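Alpha-glucosidase (PDB 5XFM) probably hydrolyses beta-L-arabinopyranosides and alpha-galactosides, as a bifunctional, calcium-binding glycoside hydrolase of family 97. Local coordinates at residues Y193-L198 with L208-G213; C219-S224 with Y232-P237. The protein carries 1 engineered substitution. All coordinates share one frame; numbering follows the deposited sequence.

Interaction 1 (Y193-L198 with L208-G213)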
ATOM      1  N   TYR A 193       7.055  13.238   5.913  1.00 23.98           N
ATOM      2  CA  TYR A 193       6.305  11.993   6.055  1.00 17.66           C
ATOM      3  C   TYR A 193       6.091  11.290   4.719  1.00 15.00           C
ATOM      4  O   TYR A 193       5.931  11.942   3.687  1.00 22.52           O
ATOM      5  CB  TYR A 193       4.956  12.283   6.710  1.00 15.99           C
ATOM      6  CG  TYR A 193       5.077  13.205   7.897  1.00 21.03           C
ATOM      7  CD1 TYR A 193       5.340  12.708   9.164  1.00 17.77           C
ATOM      8  CD2 TYR A 193       4.956  14.581   7.743  1.00 24.46           C
ATOM      9  CE1 TYR A 193       5.462  13.554  10.245  1.00 22.02           C
ATOM     10  CE2 TYR A 193       5.081  15.433   8.820  1.00 23.00           C
ATOM     11  CZ  TYR A 193       5.334  14.915  10.066  1.00 16.72           C
ATOM     12  OH  TYR A 193       5.450  15.760  11.136  1.00 17.84           O
ATOM     13  N   THR A 194       6.080   9.965   4.731  1.00 16.47           N
ATOM     14  CA  THR A 194       5.842   9.234   3.492  1.00 19.72           C
ATOM     15  C   THR A 194       4.357   8.957   3.288  1.00 15.86           C
ATOM     16  O   THR A 194       3.600   8.818   4.255  1.00 13.26           O
ATOM     17  CB  THR A 194       6.623   7.907   3.437  1.00 12.04           C
ATOM     18  OG1 THR A 194       6.202   7.045   4.500  1.00 14.30           O
ATOM     19  CG2 THR A 194       8.110   8.176   3.518  1.00 15.10           C
ATOM     20  N   PHE A 195       3.954   8.895   2.019  1.00 13.06           N
ATOM     21  CA  PHE A 195       2.571   8.621   1.631  1.00 14.14           C
ATOM     22  C   PHE A 195       2.162   7.210   2.020  1.00 14.43           C
ATOM     23  O   PHE A 195       3.020   6.337   2.166  1.00 15.84           O
ATOM     24  CB  PHE A 195       2.380   8.828   0.116  1.00 15.65           C
ATOM     25  CG  PHE A 195       2.466  10.266  -0.324  1.00 16.34           C
ATOM     26  CD1 PHE A 195       1.707  11.247   0.301  1.00 16.89           C
ATOM     27  CD2 PHE A 195       3.303  10.633  -1.367  1.00 17.65           C
ATOM     28  CE1 PHE A 195       1.779  12.568  -0.106  1.00 16.63           C
ATOM     29  CE2 PHE A 195       3.384  11.954  -1.777  1.00 19.42           C
ATOM     30  CZ  PHE A 195       2.619  12.924  -1.145  1.00 17.81           C
ATOM     31  N   PRO A 196       0.852   6.983   2.223  1.00 14.35           N
ATOM     32  CA  PRO A 196      -0.190   8.019   2.227  1.00 13.89           C
ATOM     33  C   PRO A 196      -0.314   8.669   3.599  1.00 14.49           C
ATOM     34  O   PRO A 196       0.235   8.161   4.583  1.00 13.08           O
ATOM     35  CB  PRO A 196      -1.453   7.241   1.849  1.00 17.06           C
ATOM     36  CG  PRO A 196      -1.213   5.875   2.436  1.00 11.49           C
ATOM     37  CD  PRO A 196       0.270   5.628   2.256  1.00 10.87           C
ATOM     38  N   CYS A 197      -1.028   9.784   3.657  1.00 17.90           N
ATOM     39  CA  CYS A 197      -1.088  10.582   4.871  1.00 18.11           C
ATOM     40  C   CYS A 197      -2.526  10.904   5.256  1.00 18.17           C
ATOM     41  O   CYS A 197      -3.255  11.518   4.481  1.00 18.91           O
ATOM     42  CB  CYS A 197      -0.293  11.867   4.672  1.00 16.52           C
ATOM     43  SG  CYS A 197       1.429  11.579   4.263  1.00 21.47           S
ATOM     44  N   LEU A 198      -2.921  10.506   6.461  1.00 21.01           N
ATOM     45  CA  LEU A 198      -4.305  10.654   6.901  1.00 19.51           C
ATOM     46  C   LEU A 198      -4.486  11.858   7.825  1.00 19.49           C
ATOM     47  O   LEU A 198      -3.714  12.077   8.750  1.00 20.16           O
ATOM     48  CB  LEU A 198      -4.787   9.377   7.605  1.00 11.88           C
ATOM     49  CG  LEU A 198      -6.256   9.382   8.050  1.00 16.01           C
ATOM     50  CD1 LEU A 198      -7.205   9.571   6.853  1.00 18.85           C
ATOM     51  CD2 LEU A 198      -6.611   8.123   8.807  1.00 13.59           C
ATOM     52  N   LEU A 208      -7.288  11.909   2.978  1.00 16.64           N
ATOM     53  CA  LEU A 208      -6.093  11.106   2.738  1.00 16.11           C
ATOM     54  C   LEU A 208      -5.311  11.624   1.532  1.00 17.72           C
ATOM     55  O   LEU A 208      -5.820  11.639   0.410  1.00 18.61           O
ATOM     56  CB  LEU A 208      -6.467   9.647   2.507  1.00 14.11           C
ATOM     57  CG  LEU A 208      -5.300   8.676   2.312  1.00 20.50           C
ATOM     58  CD1 LEU A 208      -4.570   8.368   3.627  1.00 18.80           C
ATOM     59  CD2 LEU A 208      -5.773   7.404   1.622  1.00 16.25           C
ATOM     60  N   VAL A 209      -4.076  12.049   1.770  1.00 17.78           N
ATOM     61  CA  VAL A 209      -3.207  12.577   0.720  1.00 12.29           C
ATOM     62  C   VAL A 209      -2.230  11.510   0.229  1.00 18.87           C
ATOM     63  O   VAL A 209      -1.543  10.879   1.030  1.00 18.32           O
ATOM     64  CB  VAL A 209      -2.418  13.804   1.224  1.00 12.34           C
ATOM     65  CG1 VAL A 209      -1.369  14.236   0.223  1.00 11.89           C
ATOM     66  CG2 VAL A 209      -3.376  14.951   1.550  1.00 16.66           C
ATOM     67  N   SER A 210      -2.176  11.290  -1.081  1.00 15.08           N
ATOM     68  CA  SER A 210      -1.202  10.345  -1.622  1.00 16.83           C
ATOM     69  C   SER A 210      -0.793  10.715  -3.041  1.00 19.04           C
ATOM     70  O   SER A 210      -1.014  11.837  -3.481  1.00 22.58           O
ATOM     71  CB  SER A 210      -1.757   8.921  -1.589  1.00 17.42           C
ATOM     72  OG  SER A 210      -0.706   7.972  -1.654  1.00 20.15           O
ATOM     73  N   GLU A 211      -0.177   9.779  -3.748  1.00 16.31           N
ATOM     74  CA  GLU A 211       0.142   9.997  -5.153  1.00 15.93           C
ATOM     75  C   GLU A 211       0.117   8.667  -5.894  1.00 20.06           C
ATOM     76  O   GLU A 211       0.387   7.610  -5.309  1.00 19.75           O
ATOM     77  CB  GLU A 211       1.510  10.673  -5.309  1.00 11.39           C
ATOM     78  CG  GLU A 211       2.685   9.728  -5.146  1.00 22.48           C
ATOM     79  CD  GLU A 211       4.026  10.397  -5.367  1.00 21.08           C
ATOM     80  OE1 GLU A 211       4.079  11.408  -6.096  1.00 10.73           O
ATOM     81  OE2 GLU A 211       5.029   9.901  -4.801  1.00 17.19           O
ATOM     82  N   THR A 212      -0.201   8.716  -7.183  1.00 18.91           N
ATOM     83  CA  THR A 212      -0.219   7.499  -7.984  1.00 19.30           C
ATOM     84  C   THR A 212       0.281   7.738  -9.404  1.00 20.24           C
ATOM     85  O   THR A 212       0.357   8.882  -9.869  1.00 16.84           O
ATOM     86  CB  THR A 212      -1.633   6.897  -8.043  1.00 17.94           C
ATOM     87  OG1 THR A 212      -1.581   5.610  -8.670  1.00 16.41           O
ATOM     88  CG2 THR A 212      -2.567   7.812  -8.825  1.00 15.66           C
ATOM     89  N   GLY A 213       0.600   6.648 -10.098  1.00 17.64           N
ATOM     90  CA  GLY A 213       1.087   6.731 -11.459  1.00 13.86           C
ATOM     91  C   GLY A 213       2.538   7.152 -11.513  1.00 17.86           C
ATOM     92  O   GLY A 213       2.980   7.768 -12.481  1.00 21.12           O
TER
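Phe195, Pro196 and Cys197 meet Val209 and Ser210 across the two strands of an antiparallel beta hairpin, 197-200 with 206-212, inside an antiparallel sheet of the N-terminal region. Cys197 and Val209 form a hydrogen-bonded pair: Cys197 N gives its hydrogen to Val209 O at 2.9 Å, and Val209 N returns one to Cys197 O. One step on, Leu198 and Leu208 make a non-hydrogen-bonded pair on the other face of the sheet, where Leu208 CD1 lies 3.8 Å from Pro196 CB. The peptide bond before Pro196 is cis and lies where the chain leads into Cys197. Phe195 CG stands anti to its own carbonyl carbon (chi1 -69°), and the ring lies over the backbone of the partner strand. Ser210 CA makes a CH-pi contact with one face, 4.0 Å from the ring centroid, while Phe195 CE1 touches Val209 CG1 at 3.6 Å. Glu211 runs across the ring at about a right angle, its OE2 3.9 Å from Phe195 CD2, with the carboxylate and ring planes 60° apart. That buried carboxylate is met by Arg261 at OE1 and by Arg439 and Ser221 N at OE2. Two arginines on one acid probably favour its ionised form, so the apolar ring would border a carboxylate whose charge is balanced by arginines from elsewhere in the fold.

Interaction 2 (C219-S224 with Y232-P237)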
ATOM      1  N   CYS A 219      10.214  10.748  -9.997  1.00 18.04           N
ATOM      2  CA  CYS A 219      10.679  10.260  -8.711  1.00 20.72           C
ATOM      3  C   CYS A 219       9.466   9.974  -7.835  1.00 19.78           C
ATOM      4  O   CYS A 219       8.369  10.454  -8.118  1.00 17.39           O
ATOM      5  CB  CYS A 219      11.590  11.292  -8.044  1.00 19.18           C
ATOM      6  SG  CYS A 219      10.765  12.881  -7.751  1.00 18.57           S
ATOM      7  N   GLY A 220       9.659   9.189  -6.782  1.00 22.58           N
ATOM      8  CA  GLY A 220       8.631   9.033  -5.768  1.00 19.49           C
ATOM      9  C   GLY A 220       8.670  10.265  -4.885  1.00 17.54           C
ATOM     10  O   GLY A 220       9.745  10.789  -4.609  1.00 15.92           O
ATOM     11  N   SER A 221       7.511  10.751  -4.456  1.00 15.74           N
ATOM     12  CA  SER A 221       7.488  11.941  -3.612  1.00 20.22           C
ATOM     13  C   SER A 221       6.922  11.639  -2.230  1.00 17.33           C
ATOM     14  O   SER A 221       6.427  10.540  -1.972  1.00 15.43           O
ATOM     15  CB  SER A 221       6.688  13.061  -4.279  1.00 18.63           C
ATOM     16  OG  SER A 221       7.418  13.632  -5.350  1.00 16.42           O
ATOM     17  N   ARG A 222       6.998  12.630  -1.350  1.00 13.59           N
ATOM     18  CA  ARG A 222       6.522  12.488   0.022  1.00 16.66           C
ATOM     19  C   ARG A 222       6.041  13.848   0.526  1.00 19.31           C
ATOM     20  O   ARG A 222       6.066  14.828  -0.223  1.00 20.33           O
ATOM     21  CB  ARG A 222       7.628  11.960   0.926  1.00 17.39           C
ATOM     22  CG  ARG A 222       8.663  13.011   1.234  1.00 17.11           C
ATOM     23  CD  ARG A 222       9.806  12.477   2.039  1.00 22.30           C
ATOM     24  NE  ARG A 222      10.746  13.547   2.329  1.00 19.45           N
ATOM     25  CZ  ARG A 222      11.727  13.906   1.517  1.00 20.13           C
ATOM     26  NH1 ARG A 222      11.884  13.278   0.364  1.00 25.54           N
ATOM     27  NH2 ARG A 222      12.537  14.900   1.852  1.00 23.55           N
ATOM     28  N   LEU A 223       5.587  13.917   1.774  1.00 15.12           N
ATOM     29  CA  LEU A 223       5.224  15.211   2.350  1.00 18.76           C
ATOM     30  C   LEU A 223       6.360  15.775   3.201  1.00 16.97           C
ATOM     31  O   LEU A 223       7.060  15.031   3.906  1.00 15.52           O
ATOM     32  CB  LEU A 223       3.937  15.114   3.186  1.00 19.28           C
ATOM     33  CG  LEU A 223       2.612  14.987   2.424  1.00 18.60           C
ATOM     34  CD1 LEU A 223       1.412  15.151   3.353  1.00 14.36           C
ATOM     35  CD2 LEU A 223       2.544  15.961   1.259  1.00 14.92           C
ATOM     36  N   SER A 224       6.566  17.087   3.099  1.00 12.32           N
ATOM     37  CA  SER A 224       7.542  17.780   3.938  1.00 13.56           C
ATOM     38  C   SER A 224       7.054  17.876   5.380  1.00 18.99           C
ATOM     39  O   SER A 224       5.950  17.450   5.712  1.00 18.39           O
ATOM     40  CB  SER A 224       7.818  19.194   3.422  1.00 18.30           C
ATOM     41  OG  SER A 224       6.672  20.024   3.552  1.00 16.65           O
ATOM     42  N   TYR A 232       1.605  21.350   4.168  1.00 25.97           N
ATOM     43  CA  TYR A 232       2.504  20.265   3.799  1.00 21.97           C
ATOM     44  C   TYR A 232       2.824  20.375   2.322  1.00 21.32           C
ATOM     45  O   TYR A 232       1.925  20.464   1.511  1.00 18.47           O
ATOM     46  CB  TYR A 232       1.870  18.903   4.091  1.00 24.80           C
ATOM     47  CG  TYR A 232       1.577  18.680   5.549  1.00 23.04           C
ATOM     48  CD1 TYR A 232       0.392  19.128   6.110  1.00 25.42           C
ATOM     49  CD2 TYR A 232       2.490  18.030   6.367  1.00 21.19           C
ATOM     50  CE1 TYR A 232       0.119  18.934   7.441  1.00 24.69           C
ATOM     51  CE2 TYR A 232       2.221  17.823   7.697  1.00 20.41           C
ATOM     52  CZ  TYR A 232       1.034  18.279   8.232  1.00 20.14           C
ATOM     53  OH  TYR A 232       0.760  18.093   9.566  1.00 21.36           O
ATOM     54  N   THR A 233       4.105  20.375   1.980  1.00 22.15           N
ATOM     55  CA  THR A 233       4.531  20.531   0.595  1.00 16.22           C
ATOM     56  C   THR A 233       5.078  19.221   0.029  1.00 19.35           C
ATOM     57  O   THR A 233       5.726  18.441   0.732  1.00 19.94           O
ATOM     58  CB  THR A 233       5.588  21.639   0.478  1.00 16.23           C
ATOM     59  OG1 THR A 233       4.996  22.877   0.878  1.00 22.75           O
ATOM     60  CG2 THR A 233       6.097  21.775  -0.953  1.00 16.95           C
ATOM     61  N   VAL A 234       4.780  18.967  -1.237  1.00 19.76           N
ATOM     62  CA  VAL A 234       5.332  17.821  -1.936  1.00 16.05           C
ATOM     63  C   VAL A 234       6.850  17.952  -2.004  1.00 18.86           C
ATOM     64  O   VAL A 234       7.375  18.929  -2.541  1.00 21.60           O
ATOM     65  CB  VAL A 234       4.761  17.698  -3.355  1.00 21.76           C
ATOM     66  CG1 VAL A 234       5.503  16.597  -4.135  1.00 16.30           C
ATOM     67  CG2 VAL A 234       3.265  17.416  -3.295  1.00 18.10           C
ATOM     68  N   ALA A 235       7.552  16.983  -1.428  1.00 15.20           N
ATOM     69  CA  ALA A 235       9.005  17.009  -1.408  1.00 15.01           C
ATOM     70  C   ALA A 235       9.578  15.885  -2.261  1.00 19.41           C
ATOM     71  O   ALA A 235       9.032  14.779  -2.286  1.00 18.24           O
ATOM     72  CB  ALA A 235       9.521  16.903   0.028  1.00 19.21           C
ATOM     73  N   PHE A 236      10.688  16.167  -2.940  1.00 16.31           N
ATOM     74  CA  PHE A 236      11.374  15.171  -3.754  1.00 16.83           C
ATOM     75  C   PHE A 236      12.347  14.386  -2.865  1.00 26.39           C
ATOM     76  O   PHE A 236      12.618  14.805  -1.737  1.00 19.38           O
ATOM     77  CB  PHE A 236      12.104  15.851  -4.918  1.00 16.01           C
ATOM     78  CG  PHE A 236      11.190  16.372  -5.988  1.00 18.08           C
ATOM     79  CD1 PHE A 236       9.856  15.989  -6.031  1.00 15.12           C
ATOM     80  CD2 PHE A 236      11.657  17.273  -6.937  1.00 17.83           C
ATOM     81  CE1 PHE A 236       9.011  16.481  -7.008  1.00 17.90           C
ATOM     82  CE2 PHE A 236      10.816  17.767  -7.917  1.00 19.49           C
ATOM     83  CZ  PHE A 236       9.491  17.370  -7.951  1.00 18.05           C
ATOM     84  N   PRO A 237      12.872  13.243  -3.358  1.00 20.58           N
ATOM     85  CA  PRO A 237      13.768  12.441  -2.512  1.00 16.58           C
ATOM     86  C   PRO A 237      15.018  13.189  -2.050  1.00 22.75           C
ATOM     87  O   PRO A 237      15.436  14.164  -2.676  1.00 18.51           O
ATOM     88  CB  PRO A 237      14.146  11.254  -3.414  1.00 17.59           C
ATOM     89  CG  PRO A 237      13.708  11.630  -4.799  1.00 22.32           C
ATOM     90  CD  PRO A 237      12.560  12.563  -4.627  1.00 17.75           C
TER
HETATM   91  O   HOH W   1       5.125  23.065   3.758  1.00 20.82           O
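Arg222 lays its guanidinium over the methyl of Ala235 in a two-stranded antiparallel beta hairpin, 222-223 with 231-235, part of the antiparallel sheet in which 231-235 also pairs with 136-147. The small methyl is the bump: Ala235 CB sits under the centre of the guanidinium, 4.0 Å from its plane, while Pro237 CA lies at the guanidinium edge. Arg222 is extended from CG to NE, and its NH1 reaches Phe236 O at 2.7 Å in a weak, bent bond; NE is held by His191 O. An alanine here would probably leave His191 O without its mate, cost Phe236 O its weak donor and uncover the Ala235 methyl.

On the opposite face of the hairpin Val234 CG1 fits against Ser221 CB at 3.7 Å, and Leu223 meets Tyr232 at about a right angle, its CD1 touching Tyr232 CB. Beyond the paired strands, Cys219 fills the corner between Phe236 and Pro237. Its SG lies over one face of the Phe236 ring, 4.1 Å from the centroid, in a sulfur-aromatic contact, and also touches Pro237 CD; Ser221 OG comes to the edge of the same ring. Arg222 and Ala235 exchange backbone hydrogen bonds at the centre. At the far end Ser224 grips Thr233 twice: Ser224 N gives to Thr233 O, and Ser224 OG, swung between its own N and carbonyl carbon (chi1 67°), accepts from Thr233 N at 3.0 Å. A water 2.9 Å from Thr233 OG1 also donates a weak bond to Ser224 OG.

How the interactions relate
From the N terminus, the chain first passes 193-198, turns, and comes back along 208-213, closing the short loop of interaction 1. It then runs on to 219-224, turns again and returns through 232-237 to close interaction 2. The two hairpins are therefore in series, neither enclosing nor crossing the other, and their centres lie about 9 Å apart. They belong to different antiparallel sheets, so contacts between them join the two sheets. A probable hydrogen bond runs from Tyr193 N to Leu223 O, and Phe195 packs on Leu223. Arg439, from the glycoside hydrolase 97 range of the TIM-barrel clan, also bonds Ser221 O, so both hairpins are tied to that part of the chain.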